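Local atomic coordinates of alginate lyase A1-II' (Sphingomonas sp. A1, PDB entry 2CWS), a protein that probably cleaves alginate as a polysaccharide lyase of family 7, this chain comprising its alginate lyase domain. Residues V108-G113 with G203-D208. Sequence-based numbering, arbitrary orientation. Where two conformers were deposited one is given.
With SO4 (sulfate ion), chain B.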
loop_
_atom_site.group_PDB
_atom_site.type_symbol
_atom_site.label_atom_id
_atom_site.label_comp_id
_atom_site.label_asym_id
_atom_site.label_seq_id
_atom_site.Cartn_x
_atom_site.Cartn_y
_atom_site.Cartn_z
ATOM N N VAL A 108 2.853 -2.575 4.076
ATOM C CA VAL A 108 1.465 -2.337 4.480
ATOM C C VAL A 108 0.846 -1.134 3.801
ATOM O O VAL A 108 -0.376 -0.952 3.918
ATOM C CB VAL A 108 1.309 -2.242 6.024
ATOM C CG1 VAL A 108 1.655 -3.572 6.676
ATOM C CG2 VAL A 108 2.160 -1.095 6.565
ATOM N N ALA A 109 1.610 -0.329 3.082
ATOM C CA ALA A 109 1.068 0.772 2.317
ATOM C C ALA A 109 2.094 1.207 1.297
ATOM O O ALA A 109 3.306 0.976 1.473
ATOM C CB ALA A 109 0.702 1.956 3.228
ATOM N N GLN A 110 1.616 1.832 0.230
ATOM C CA GLN A 110 2.527 2.353 -0.809
ATOM C C GLN A 110 1.949 3.614 -1.423
ATOM O O GLN A 110 0.737 3.853 -1.432
ATOM C CB GLN A 110 2.761 1.363 -1.992
ATOM C CG GLN A 110 3.079 -0.050 -1.551
ATOM C CD GLN A 110 3.565 -0.871 -2.717
ATOM O OE1 GLN A 110 4.495 -0.444 -3.432
ATOM N NE2 GLN A 110 2.974 -2.041 -2.903
ATOM N N ILE A 111 2.861 4.378 -2.042
ATOM C CA ILE A 111 2.529 5.191 -3.211
ATOM C C ILE A 111 3.271 4.517 -4.364
ATOM O O ILE A 111 4.498 4.391 -4.274
ATOM C CB ILE A 111 2.945 6.671 -3.101
ATOM C CG1 ILE A 111 2.215 7.366 -1.965
ATOM C CG2 ILE A 111 2.679 7.349 -4.447
ATOM C CD1 ILE A 111 2.694 8.800 -1.801
ATOM N N HIS A 112 2.548 4.151 -5.421
ATOM C CA HIS A 112 3.192 3.506 -6.535
ATOM C C HIS A 112 3.168 4.416 -7.760
ATOM O O HIS A 112 2.119 5.053 -8.054
ATOM C CB HIS A 112 2.418 2.200 -6.837
ATOM C CG HIS A 112 3.291 1.188 -7.486
ATOM N ND1 HIS A 112 3.783 1.273 -8.773
ATOM C CD2 HIS A 112 3.789 0.050 -6.970
ATOM C CE1 HIS A 112 4.529 0.206 -9.028
ATOM N NE2 HIS A 112 4.559 -0.584 -7.944
ATOM N N GLY A 113 4.306 4.496 -8.468
ATOM C CA GLY A 113 4.305 5.171 -9.733
ATOM C C GLY A 113 3.653 4.359 -10.829
ATOM O O GLY A 113 3.539 3.139 -10.762
ATOM N N GLY A 203 -2.521 -2.565 2.343
ATOM C CA GLY A 203 -2.948 -3.932 2.619
ATOM C C GLY A 203 -1.780 -4.757 3.122
ATOM O O GLY A 203 -1.171 -4.375 4.149
ATOM N N ASN A 204 -1.476 -5.860 2.420
ATOM C CA ASN A 204 -0.515 -6.849 2.956
ATOM C C ASN A 204 0.258 -7.388 1.766
ATOM O O ASN A 204 -0.170 -8.310 1.081
ATOM C CB ASN A 204 -1.286 -7.944 3.665
ATOM C CG ASN A 204 -0.444 -9.054 4.228
ATOM O OD1 ASN A 204 -1.076 -10.072 4.711
ATOM N ND2 ASN A 204 0.830 -8.975 4.163
ATOM N N TYR A 205 1.470 -6.844 1.542
ATOM C CA TYR A 205 2.318 -7.221 0.424
ATOM C C TYR A 205 3.500 -7.954 1.082
ATOM O O TYR A 205 4.351 -7.336 1.733
ATOM C CB TYR A 205 2.713 -5.973 -0.327
ATOM C CG TYR A 205 3.670 -6.161 -1.502
ATOM C CD1 TYR A 205 3.735 -7.329 -2.245
ATOM C CD2 TYR A 205 4.460 -5.079 -1.863
ATOM C CE1 TYR A 205 4.590 -7.420 -3.334
ATOM C CE2 TYR A 205 5.323 -5.151 -2.943
ATOM C CZ TYR A 205 5.406 -6.347 -3.652
ATOM O OH TYR A 205 6.225 -6.457 -4.747
ATOM N N VAL A 206 3.506 -9.268 0.961
ATOM C CA VAL A 206 4.340 -10.096 1.841
ATOM C C VAL A 206 5.756 -10.243 1.300
ATOM O O VAL A 206 5.933 -10.797 0.226
ATOM C CB VAL A 206 3.692 -11.495 1.949
ATOM C CG1 VAL A 206 4.470 -12.350 2.965
ATOM C CG2 VAL A 206 2.211 -11.407 2.350
ATOM N N GLN A 207 6.748 -9.749 2.075
ATOM C CA GLN A 207 8.129 -9.798 1.565
ATOM C C GLN A 207 8.814 -11.095 1.970
ATOM O O GLN A 207 9.823 -11.154 2.646
ATOM C CB GLN A 207 8.953 -8.559 2.020
ATOM C CG GLN A 207 8.201 -7.245 1.690
ATOM C CD GLN A 207 7.985 -7.061 0.223
ATOM O OE1 GLN A 207 8.899 -6.887 -0.595
ATOM N NE2 GLN A 207 6.695 -7.106 -0.198
ATOM N N ASP A 208 8.197 -12.174 1.521
ATOM C CA ASP A 208 8.671 -13.562 1.703
ATOM C C ASP A 208 7.936 -14.368 0.651
ATOM O O ASP A 208 6.714 -14.360 0.629
ATOM C CB ASP A 208 8.354 -14.060 3.095
ATOM C CG ASP A 208 8.899 -15.423 3.457
ATOM O OD1 ASP A 208 9.191 -15.645 4.672
ATOM O OD2 ASP A 208 9.049 -16.242 2.532
HETATM S S SO4 B . 5.334 -3.792 -6.677
HETATM O O1 SO4 B . 4.086 -3.281 -5.854
HETATM O O2 SO4 B . 5.728 -2.855 -7.706
HETATM O O3 SO4 B . 6.446 -3.963 -5.818
HETATM O O4 SO4 B . 4.993 -5.057 -7.320
HETATM O O HOH W 1 -2.236 -2.281 5.648
#
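V108 on strand 106-114 meets the corner at G203 through one backbone hydrogen bond, G203 N to V108 O at 3.1 Å, whose donor stands well above the carbonyl plane; a water donates to V108 O and G203 O alike. Strands 106-114 and 204-206 pair in one antiparallel sheet of the lyase domain's concanavalin-like β-jelly roll; past the corner the segments diverge, and a sulfate, probably from the crystallisation liquor, lies between H112 and Y205. Q110 extends beyond CG until NE2 lies 3.5 Å from Y205 CD2, approaching obliquely with amide and ring planes 7° apart. NE2 bonds E69 and, weakly, sulfate O1. With CG anti to the backbone N (chi1 -154°), H112 presents its ring edge-on, NE2 bonding sulfate O2 at 2.6 Å, nearly straight at 177°. ND1 donates in plane to G113 O, which fixes the ring's rotation. A leucine here would probably leave sulfate O2 and G113 O without these donors. Y205 OH donates to sulfate O3 at 2.7 Å; R67 also binds the anion. This cluster is consistent with the family's active-site cleft, the sulfate perhaps replacing a uronate carboxylate. Over the centre of the Y205 ring, Q207 NE2 sits 3.3 Å above the plane while donating to Y205 O.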